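Local coordinates for parvulin 42 (Trypanosoma brucei brucei, PDB 6GMP), which probably catalyses cis-trans isomerisation of peptidyl-prolyl bonds through its parvulin-type PPIase domain, the part of the longer protein present here, at residues 5-13 against 74-85; 37-48 against 106-117. All coordinates share one frame; numbering follows the deposited sequence. Where two conformers were deposited one is given.

Contact 1: 5-13 against 74-85; sequences ERHFYHVLV and SAKRDGDLGMVE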
loop_
_atom_site.group_PDB
_atom_site.type_symbol
_atom_site.label_atom_id
_atom_site.label_comp_id
_atom_site.label_asym_id
_atom_site.label_seq_id
_atom_site.Cartn_x
_atom_site.Cartn_y
_atom_site.Cartn_z
ATOM N N GLU A 5 -8.688 -10.459 13.868
ATOM C CA GLU A 5 -9.136 -9.626 12.754
ATOM C C GLU A 5 -8.777 -8.158 12.974
ATOM O O GLU A 5 -9.198 -7.561 13.967
ATOM C CB GLU A 5 -10.653 -9.731 12.579
ATOM C CG GLU A 5 -11.091 -10.513 11.357
ATOM C CD GLU A 5 -12.589 -10.445 11.119
ATOM O OE1 GLU A 5 -13.250 -9.538 11.670
ATOM O OE2 GLU A 5 -13.109 -11.305 10.379
ATOM N N ARG A 6 -8.013 -7.587 12.047
ATOM C CA ARG A 6 -7.728 -6.156 12.063
ATOM C C ARG A 6 -8.031 -5.561 10.701
ATOM O O ARG A 6 -7.933 -6.232 9.673
ATOM C CB ARG A 6 -6.278 -5.882 12.464
ATOM C CG ARG A 6 -6.020 -6.107 13.936
ATOM C CD ARG A 6 -4.556 -5.942 14.305
ATOM N NE ARG A 6 -4.314 -6.428 15.660
ATOM C CZ ARG A 6 -3.114 -6.616 16.193
ATOM N NH1 ARG A 6 -2.018 -6.364 15.495
ATOM N NH2 ARG A 6 -3.012 -7.067 17.433
ATOM N N HIS A 7 -8.413 -4.291 10.717
ATOM C CA HIS A 7 -8.843 -3.582 9.524
ATOM C C HIS A 7 -7.679 -2.796 8.935
ATOM O O HIS A 7 -7.118 -1.916 9.599
ATOM C CB HIS A 7 -9.980 -2.636 9.903
ATOM C CG HIS A 7 -10.645 -1.983 8.736
ATOM N ND1 HIS A 7 -11.654 -1.053 8.883
ATOM C CD2 HIS A 7 -10.460 -2.133 7.405
ATOM C CE1 HIS A 7 -12.051 -0.648 7.690
ATOM N NE2 HIS A 7 -11.350 -1.296 6.776
ATOM N N PHE A 8 -7.320 -3.120 7.692
ATOM C CA PHE A 8 -6.226 -2.454 7.005
ATOM C C PHE A 8 -6.669 -1.775 5.722
ATOM O O PHE A 8 -7.651 -2.186 5.095
ATOM C CB PHE A 8 -5.116 -3.450 6.668
ATOM C CG PHE A 8 -4.523 -4.124 7.865
ATOM C CD1 PHE A 8 -3.600 -3.476 8.671
ATOM C CD2 PHE A 8 -4.882 -5.424 8.168
ATOM C CE1 PHE A 8 -3.046 -4.122 9.764
ATOM C CE2 PHE A 8 -4.341 -6.076 9.261
ATOM C CZ PHE A 8 -3.421 -5.423 10.065
ATOM N N TYR A 9 -5.921 -0.735 5.359
ATOM C CA TYR A 9 -5.909 -0.180 4.011
ATOM C C TYR A 9 -4.483 -0.313 3.491
ATOM O O TYR A 9 -3.550 -0.479 4.273
ATOM C CB TYR A 9 -6.252 1.313 4.011
ATOM C CG TYR A 9 -7.712 1.668 4.109
ATOM C CD1 TYR A 9 -8.488 1.249 5.179
ATOM C CD2 TYR A 9 -8.314 2.451 3.125
ATOM C CE1 TYR A 9 -9.823 1.592 5.263
ATOM C CE2 TYR A 9 -9.646 2.794 3.201
ATOM C CZ TYR A 9 -10.396 2.362 4.270
ATOM O OH TYR A 9 -11.724 2.711 4.338
ATOM N N HIS A 10 -4.296 -0.223 2.179
ATOM C CA HIS A 10 -2.928 -0.125 1.667
ATOM C C HIS A 10 -2.814 0.745 0.424
ATOM O O HIS A 10 -3.805 1.033 -0.252
ATOM C CB HIS A 10 -2.266 -1.507 1.470
ATOM C CG HIS A 10 -2.646 -2.223 0.209
ATOM N ND1 HIS A 10 -1.860 -3.215 -0.332
ATOM C CD2 HIS A 10 -3.722 -2.113 -0.606
ATOM C CE1 HIS A 10 -2.426 -3.681 -1.429
ATOM N NE2 HIS A 10 -3.558 -3.032 -1.619
ATOM N N VAL A 11 -1.590 1.205 0.196
ATOM C CA VAL A 11 -1.156 1.763 -1.072
ATOM C C VAL A 11 -0.241 0.725 -1.696
ATOM O O VAL A 11 0.642 0.186 -1.015
ATOM C CB VAL A 11 -0.307 3.033 -0.865
ATOM C CG1 VAL A 11 0.311 3.506 -2.183
ATOM C CG2 VAL A 11 -1.131 4.142 -0.268
ATOM N N LEU A 12 -0.429 0.464 -2.988
ATOM C CA LEU A 12 0.429 -0.465 -3.726
ATOM C C LEU A 12 1.124 0.254 -4.875
ATOM O O LEU A 12 0.473 0.863 -5.714
ATOM C CB LEU A 12 -0.381 -1.640 -4.283
ATOM C CG LEU A 12 0.432 -2.714 -5.001
ATOM C CD1 LEU A 12 1.351 -3.466 -4.060
ATOM C CD2 LEU A 12 -0.490 -3.702 -5.700
ATOM N N VAL A 13 2.447 0.165 -4.884
ATOM C CA VAL A 13 3.269 0.684 -5.963
ATOM C C VAL A 13 3.860 -0.526 -6.674
ATOM O O VAL A 13 4.634 -1.281 -6.095
ATOM C CB VAL A 13 4.379 1.609 -5.416
ATOM C CG1 VAL A 13 5.266 2.114 -6.537
ATOM C CG2 VAL A 13 3.758 2.783 -4.668
ATOM N N SER A 74 -7.874 -2.154 -5.172
ATOM C CA SER A 74 -8.503 -1.689 -3.934
ATOM C C SER A 74 -8.656 -0.172 -3.904
ATOM O O SER A 74 -9.414 0.361 -3.092
ATOM C CB SER A 74 -7.714 -2.140 -2.712
ATOM O OG SER A 74 -6.411 -1.603 -2.713
ATOM N N ALA A 75 -7.954 0.529 -4.787
ATOM C CA ALA A 75 -8.091 1.979 -4.850
ATOM C C ALA A 75 -9.520 2.384 -5.232
ATOM O O ALA A 75 -9.917 3.527 -4.992
ATOM C CB ALA A 75 -7.068 2.570 -5.816
ATOM N N LYS A 76 -10.309 1.468 -5.795
ATOM C CA LYS A 76 -11.690 1.789 -6.146
ATOM C C LYS A 76 -12.543 1.968 -4.891
ATOM O O LYS A 76 -13.662 2.476 -4.965
ATOM C CB LYS A 76 -12.294 0.726 -7.070
ATOM C CG LYS A 76 -12.724 -0.560 -6.384
ATOM C CD LYS A 76 -13.359 -1.532 -7.379
ATOM C CE LYS A 76 -12.428 -2.684 -7.733
ATOM N NZ LYS A 76 -11.252 -2.260 -8.544
ATOM N N ARG A 77 -12.012 1.538 -3.748
ATOM C CA ARG A 77 -12.649 1.795 -2.456
ATOM C C ARG A 77 -11.629 2.443 -1.523
ATOM O O ARG A 77 -11.566 2.165 -0.325
ATOM C CB ARG A 77 -13.247 0.524 -1.843
ATOM C CG ARG A 77 -14.597 0.100 -2.433
ATOM C CD ARG A 77 -15.639 1.236 -2.441
ATOM N NE ARG A 77 -15.975 1.627 -3.809
ATOM C CZ ARG A 77 -17.028 1.179 -4.491
ATOM N NH1 ARG A 77 -17.887 0.330 -3.939
ATOM N NH2 ARG A 77 -17.233 1.591 -5.736
ATOM N N ASP A 78 -10.829 3.327 -2.107
ATOM C CA ASP A 78 -9.863 4.146 -1.369
ATOM C C ASP A 78 -8.833 3.324 -0.601
ATOM O O ASP A 78 -8.238 3.808 0.363
ATOM C CB ASP A 78 -10.575 5.143 -0.437
ATOM C CG ASP A 78 -11.011 6.421 -1.153
ATOM O OD1 ASP A 78 -10.403 6.775 -2.193
ATOM O OD2 ASP A 78 -11.936 7.094 -0.665
ATOM N N GLY A 79 -8.589 2.106 -1.074
ATOM C CA GLY A 79 -7.526 1.265 -0.560
ATOM C C GLY A 79 -7.929 0.333 0.565
ATOM O O GLY A 79 -7.076 -0.322 1.162
ATOM N N ASP A 80 -9.222 0.267 0.842
ATOM C CA ASP A 80 -9.751 -0.581 1.898
ATOM C C ASP A 80 -9.533 -2.061 1.591
ATOM O O ASP A 80 -9.964 -2.557 0.546
ATOM C CB ASP A 80 -11.247 -0.289 2.039
ATOM C CG ASP A 80 -11.867 -0.884 3.296
ATOM O OD1 ASP A 80 -11.156 -1.473 4.138
ATOM O OD2 ASP A 80 -13.096 -0.729 3.434
ATOM N N LEU A 81 -8.868 -2.758 2.512
ATOM C CA LEU A 81 -8.726 -4.216 2.434
ATOM C C LEU A 81 -9.693 -4.951 3.356
ATOM O O LEU A 81 -9.704 -6.181 3.373
ATOM C CB LEU A 81 -7.292 -4.610 2.793
ATOM C CG LEU A 81 -6.211 -4.040 1.875
ATOM C CD1 LEU A 81 -4.817 -4.451 2.359
ATOM C CD2 LEU A 81 -6.436 -4.465 0.435
ATOM N N GLY A 82 -10.494 -4.214 4.122
ATOM C CA GLY A 82 -11.428 -4.813 5.058
ATOM C C GLY A 82 -10.708 -5.498 6.202
ATOM O O GLY A 82 -9.542 -5.210 6.491
ATOM N N MET A 83 -11.409 -6.424 6.845
ATOM C CA MET A 83 -10.857 -7.161 7.973
ATOM C C MET A 83 -9.984 -8.308 7.482
ATOM O O MET A 83 -10.390 -9.077 6.609
ATOM C CB MET A 83 -11.981 -7.739 8.827
ATOM C CG MET A 83 -13.011 -6.736 9.325
ATOM S SD MET A 83 -12.354 -5.372 10.309
ATOM C CE MET A 83 -11.253 -6.207 11.433
ATOM N N VAL A 84 -8.796 -8.434 8.066
ATOM C CA VAL A 84 -7.838 -9.461 7.676
ATOM C C VAL A 84 -7.370 -10.243 8.897
ATOM O O VAL A 84 -6.921 -9.654 9.877
ATOM C CB VAL A 84 -6.607 -8.833 7.005
ATOM C CG1 VAL A 84 -5.588 -9.908 6.630
ATOM C CG2 VAL A 84 -7.024 -8.016 5.784
ATOM N N GLU A 85 -7.476 -11.567 8.839
ATOM C CA GLU A 85 -6.916 -12.428 9.879
ATOM C C GLU A 85 -5.439 -12.672 9.607
ATOM O O GLU A 85 -5.035 -12.793 8.450
ATOM C CB GLU A 85 -7.646 -13.774 9.905
ATOM C CG GLU A 85 -9.025 -13.734 10.533
ATOM C CD GLU A 85 -9.115 -14.583 11.784
ATOM O OE1 GLU A 85 -8.878 -15.808 11.691
ATOM O OE2 GLU A 85 -9.416 -14.028 12.864
HETATM O O HOH W 1 -4.945 0.842 -2.779
#
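Strand 6-13 pairs antiparallel with the outermost strand 80-84 along one margin of the sheet, and side chains on the Tyr9 face tie the two together. Arg6 and Val84 exchange backbone hydrogen bonds, Val84 N reaching Arg6 O at 2.9 Å. On the Tyr9 face, His7 NE2 donates to Asp80 OD1 at 2.7 Å, the oxygen lying in the imidazole plane. Gly82 N, 2.8 Å from the same Asp80 OD1, comes from the opposite face of the carboxylate and closes an Asx turn, so two donors fix this group's rotation. The carboxylate lies almost parallel to the Tyr9 ring, 6° between planes, while Asp80 CA sits over the ring centre in a CH-pi contact. This is the parvulin sheet of the PPIC-type domain, in which 6-13 runs centrally and also bonds to strand 114-120. Met83 folds back on itself (chi2 -58°, chi3 -46°), bringing its CE to 3.4 Å from Arg6 C and its SD to 3.6 Å from His7 CB. Further along, Leu81 CD1 lies over one face of the His10 ring, toward its rim, in a CH-pi contact; the ring's ND1 faces His116 ND1. One water donates to His10 O at 2.8 Å and also hydrogen-bonds to Ser74 OG.

Contact 2: 37-48 against 106-117; sequences RADAINLAQAIL and SAPVETELGVHL
Arg37 and Glu110 form a two-pronged salt bridge at one end of the contact between helix 37-48 and the hairpin of strands 109-111 and 114-117 with the residues leading into it. Arg37 NE donates to Glu110 OE2 at 2.7 Å and Arg37 NH2 to Glu110 OE1 at 2.8 Å, so each carboxylate oxygen takes one nitrogen on its syn side. The grip is side-on, with planes 30° apart, and the Arg37 chain runs out straight to it (chi2 180°). Ile41 CD1 lies over the guanidinium centre, 3.8 Å above its plane. The helix packs on the antiparallel sheet of the parvulin fold, running nearly parallel to strand 114-117 at 10°. There Ala44 CB meets Val115 CG1 at 3.5 Å, and Ala40 CB touches the other Val115 methyl. Leu48 CD2 reaches Pro108 CD at 3.8 Å, while Leu117 CD1 touches both Ile47 CG1 and Leu48 CB. Within the hairpin, Thr111 OG1 accepts from Leu113 N, an ST turn, and shares a 2.7 Å hydrogen bond with His116 NE2. The other ring nitrogen, His116 ND1, faces His10 ND1. Ser106 OG donates to Ala107 O at 2.8 Å and also hydrogen-bonds with Ile118 N.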
loop_
_atom_site.group_PDB
_atom_site.type_symbol
_atom_site.label_atom_id
_atom_site.label_comp_id
_atom_site.label_asym_id
_atom_site.label_seq_id
_atom_site.Cartn_x
_atom_site.Cartn_y
_atom_site.Cartn_z
ATOM N N ARG A 37 12.019 -2.335 -9.903
ATOM C CA ARG A 37 11.789 -2.620 -8.497
ATOM C C ARG A 37 12.381 -1.494 -7.630
ATOM O O ARG A 37 11.730 -0.994 -6.712
ATOM C CB ARG A 37 12.421 -3.962 -8.138
ATOM C CG ARG A 37 12.284 -4.334 -6.673
ATOM C CD ARG A 37 12.920 -5.666 -6.379
ATOM N NE ARG A 37 12.972 -5.926 -4.942
ATOM C CZ ARG A 37 14.009 -5.623 -4.165
ATOM N NH1 ARG A 37 15.112 -5.077 -4.679
ATOM N NH2 ARG A 37 13.959 -5.893 -2.871
ATOM N N ALA A 38 13.604 -1.081 -7.933
ATOM C CA ALA A 38 14.239 -0.019 -7.179
ATOM C C ALA A 38 13.427 1.255 -7.259
ATOM O O ALA A 38 13.295 1.966 -6.252
ATOM C CB ALA A 38 15.656 0.202 -7.670
ATOM N N ASP A 39 12.913 1.568 -8.439
ATOM C CA ASP A 39 12.087 2.756 -8.603
ATOM C C ASP A 39 10.851 2.684 -7.701
ATOM O O ASP A 39 10.466 3.685 -7.091
ATOM C CB ASP A 39 11.608 2.903 -10.043
ATOM C CG ASP A 39 12.725 3.196 -11.030
ATOM O OD1 ASP A 39 13.824 3.649 -10.662
ATOM O OD2 ASP A 39 12.451 2.950 -12.234
ATOM N N ALA A 40 10.209 1.522 -7.627
ATOM C CA ALA A 40 9.005 1.354 -6.803
ATOM C C ALA A 40 9.334 1.550 -5.321
ATOM O O ALA A 40 8.583 2.195 -4.590
ATOM C CB ALA A 40 8.402 -0.020 -7.023
ATOM N N ILE A 41 10.449 0.989 -4.871
ATOM C CA ILE A 41 10.866 1.170 -3.490
ATOM C C ILE A 41 11.112 2.633 -3.196
ATOM O O ILE A 41 10.664 3.145 -2.171
ATOM C CB ILE A 41 12.112 0.328 -3.214
ATOM C CG1 ILE A 41 11.764 -1.170 -3.281
ATOM C CG2 ILE A 41 12.717 0.659 -1.857
ATOM C CD1 ILE A 41 12.977 -2.083 -3.278
ATOM N N ASN A 42 11.815 3.321 -4.080
ATOM C CA ASN A 42 12.099 4.724 -3.851
ATOM C C ASN A 42 10.839 5.562 -3.864
ATOM O O ASN A 42 10.705 6.489 -3.070
ATOM C CB ASN A 42 13.081 5.239 -4.892
ATOM C CG ASN A 42 14.479 4.758 -4.637
ATOM O OD1 ASN A 42 14.901 4.608 -3.483
ATOM N ND2 ASN A 42 15.229 4.550 -5.703
ATOM N N LEU A 43 9.907 5.231 -4.735
ATOM C CA LEU A 43 8.656 5.962 -4.803
ATOM C C LEU A 43 7.841 5.753 -3.531
ATOM O O LEU A 43 7.365 6.722 -2.929
ATOM C CB LEU A 43 7.852 5.540 -6.027
ATOM C CG LEU A 43 6.471 6.178 -6.167
ATOM C CD1 LEU A 43 6.593 7.671 -6.127
ATOM C CD2 LEU A 43 5.830 5.738 -7.468
ATOM N N ALA A 44 7.679 4.503 -3.099
ATOM C CA ALA A 44 6.947 4.217 -1.873
ATOM C C ALA A 44 7.570 4.944 -0.682
ATOM O O ALA A 44 6.866 5.492 0.185
ATOM C CB ALA A 44 6.915 2.721 -1.634
ATOM N N GLN A 45 8.892 4.965 -0.623
ATOM C CA GLN A 45 9.582 5.676 0.445
ATOM C C GLN A 45 9.234 7.162 0.441
ATOM O O GLN A 45 8.999 7.754 1.500
ATOM C CB GLN A 45 11.092 5.483 0.311
ATOM C CG GLN A 45 11.928 6.262 1.318
ATOM C CD GLN A 45 11.569 5.944 2.756
ATOM O OE1 GLN A 45 11.165 4.818 3.077
ATOM N NE2 GLN A 45 11.725 6.930 3.634
ATOM N N ALA A 46 9.226 7.775 -0.740
ATOM C CA ALA A 46 8.940 9.200 -0.831
ATOM C C ALA A 46 7.496 9.533 -0.469
ATOM O O ALA A 46 7.252 10.530 0.226
ATOM C CB ALA A 46 9.257 9.721 -2.217
ATOM N N ILE A 47 6.536 8.721 -0.927
ATOM C CA ILE A 47 5.134 9.046 -0.699
ATOM C C ILE A 47 4.809 8.899 0.788
ATOM O O ILE A 47 3.919 9.596 1.306
ATOM C CB ILE A 47 4.182 8.303 -1.646
ATOM C CG1 ILE A 47 4.272 6.809 -1.430
ATOM C CG2 ILE A 47 4.494 8.696 -3.100
ATOM C CD1 ILE A 47 3.308 6.013 -2.309
ATOM N N LEU A 48 5.538 8.021 1.468
ATOM C CA LEU A 48 5.399 7.873 2.904
ATOM C C LEU A 48 6.090 9.029 3.629
ATOM O O LEU A 48 5.505 9.720 4.482
ATOM C CB LEU A 48 6.048 6.571 3.343
ATOM C CG LEU A 48 6.187 6.330 4.845
ATOM C CD1 LEU A 48 4.813 6.163 5.526
ATOM C CD2 LEU A 48 7.072 5.115 5.077
ATOM N N SER A 106 2.893 1.623 7.843
ATOM C CA SER A 106 4.135 0.872 7.800
ATOM C C SER A 106 5.206 1.567 6.965
ATOM O O SER A 106 4.918 2.466 6.173
ATOM C CB SER A 106 3.888 -0.508 7.205
ATOM O OG SER A 106 3.593 -0.418 5.819
ATOM N N ALA A 107 6.443 1.115 7.136
ATOM C CA ALA A 107 7.493 1.382 6.171
ATOM C C ALA A 107 7.155 0.594 4.921
ATOM O O ALA A 107 6.301 -0.292 4.962
ATOM C CB ALA A 107 8.825 0.941 6.703
ATOM N N PRO A 108 7.812 0.909 3.800
ATOM C CA PRO A 108 7.532 0.117 2.599
ATOM C C PRO A 108 7.803 -1.367 2.824
ATOM O O PRO A 108 8.850 -1.735 3.341
ATOM C CB PRO A 108 8.497 0.702 1.563
ATOM C CG PRO A 108 8.750 2.118 2.032
ATOM C CD PRO A 108 8.752 2.016 3.536
ATOM N N VAL A 109 6.841 -2.203 2.458
ATOM C CA VAL A 109 7.010 -3.651 2.550
ATOM C C VAL A 109 6.680 -4.274 1.210
ATOM O O VAL A 109 5.687 -3.934 0.564
ATOM C CB VAL A 109 6.153 -4.296 3.663
ATOM C CG1 VAL A 109 4.686 -3.999 3.481
ATOM C CG2 VAL A 109 6.383 -5.798 3.693
ATOM N N GLU A 110 7.532 -5.195 0.801
ATOM C CA GLU A 110 7.453 -5.756 -0.524
ATOM C C GLU A 110 6.832 -7.145 -0.513
ATOM O O GLU A 110 7.083 -7.956 0.390
ATOM C CB GLU A 110 8.853 -5.818 -1.109
ATOM C CG GLU A 110 8.885 -6.225 -2.541
ATOM C CD GLU A 110 10.294 -6.310 -3.056
ATOM O OE1 GLU A 110 11.229 -6.163 -2.237
ATOM O OE2 GLU A 110 10.457 -6.530 -4.269
ATOM N N THR A 111 6.017 -7.409 -1.525
ATOM C CA THR A 111 5.528 -8.749 -1.794
ATOM C C THR A 111 5.557 -8.977 -3.301
ATOM O O THR A 111 6.048 -8.130 -4.046
ATOM C CB THR A 111 4.095 -8.939 -1.311
ATOM O OG1 THR A 111 3.209 -8.195 -2.152
ATOM C CG2 THR A 111 3.944 -8.480 0.133
ATOM N N GLU A 112 5.011 -10.102 -3.748
ATOM C CA GLU A 112 4.937 -10.403 -5.169
ATOM C C GLU A 112 4.108 -9.370 -5.923
ATOM O O GLU A 112 4.252 -9.227 -7.142
ATOM C CB GLU A 112 4.326 -11.789 -5.380
ATOM C CG GLU A 112 5.246 -12.935 -5.007
ATOM C CD GLU A 112 6.373 -13.118 -6.004
ATOM O OE1 GLU A 112 6.171 -13.855 -6.993
ATOM O OE2 GLU A 112 7.458 -12.529 -5.804
ATOM N N LEU A 113 3.228 -8.683 -5.201
ATOM C CA LEU A 113 2.310 -7.718 -5.800
ATOM C C LEU A 113 2.961 -6.380 -6.104
ATOM O O LEU A 113 2.467 -5.630 -6.945
ATOM C CB LEU A 113 1.118 -7.477 -4.877
ATOM C CG LEU A 113 0.253 -8.696 -4.569
ATOM C CD1 LEU A 113 -0.798 -8.306 -3.553
ATOM C CD2 LEU A 113 -0.379 -9.242 -5.829
ATOM N N GLY A 114 4.045 -6.077 -5.397
ATOM C CA GLY A 114 4.681 -4.772 -5.474
ATOM C C GLY A 114 5.119 -4.293 -4.105
ATOM O O GLY A 114 5.354 -5.096 -3.196
ATOM N N VAL A 115 5.231 -2.981 -3.964
ATOM C CA VAL A 115 5.670 -2.381 -2.722
ATOM C C VAL A 115 4.475 -1.721 -2.044
ATOM O O VAL A 115 3.805 -0.872 -2.640
ATOM C CB VAL A 115 6.793 -1.354 -2.981
ATOM C CG1 VAL A 115 7.306 -0.778 -1.670
ATOM C CG2 VAL A 115 7.930 -2.008 -3.767
ATOM N N HIS A 116 4.204 -2.132 -0.808
ATOM C CA HIS A 116 3.041 -1.660 -0.058
ATOM C C HIS A 116 3.383 -0.645 1.020
ATOM O O HIS A 116 4.437 -0.732 1.645
ATOM C CB HIS A 116 2.363 -2.820 0.680
ATOM C CG HIS A 116 2.066 -4.020 -0.158
ATOM N ND1 HIS A 116 0.782 -4.428 -0.432
ATOM C CD2 HIS A 116 2.880 -4.954 -0.705
ATOM C CE1 HIS A 116 0.815 -5.538 -1.147
ATOM N NE2 HIS A 116 2.078 -5.885 -1.320
ATOM N N LEU A 117 2.455 0.276 1.263
ATOM C CA LEU A 117 2.386 0.978 2.539
ATOM C C LEU A 117 1.104 0.481 3.160
ATOM O O LEU A 117 0.059 0.549 2.525
ATOM C CB LEU A 117 2.293 2.492 2.342
ATOM C CG LEU A 117 3.463 3.166 1.617
ATOM C CD1 LEU A 117 3.209 4.671 1.491
ATOM C CD2 LEU A 117 4.787 2.930 2.280
#

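Overall arrangement
The two contacts meet through neighbouring strands of one sheet: 6-13 belongs to contact 1 and 114-117 to contact 2, their centres about 15 Å apart on opposite sides of the chain's centre. Val13 O and Val115 N, 2.8 Å apart, probably form a backbone hydrogen bond between them. A side-chain link is His10 ND1 to His116 ND1, 2.9 Å and probably a hydrogen bond, with ring planes at about 35°. Paired central histidines are a hallmark of the parvulin active site, so this pair probably lies at its core. Leu12 CD1 packs beside it, 3.6 Å from His116 CE1. Along the chain, the segments of the contacts alternate.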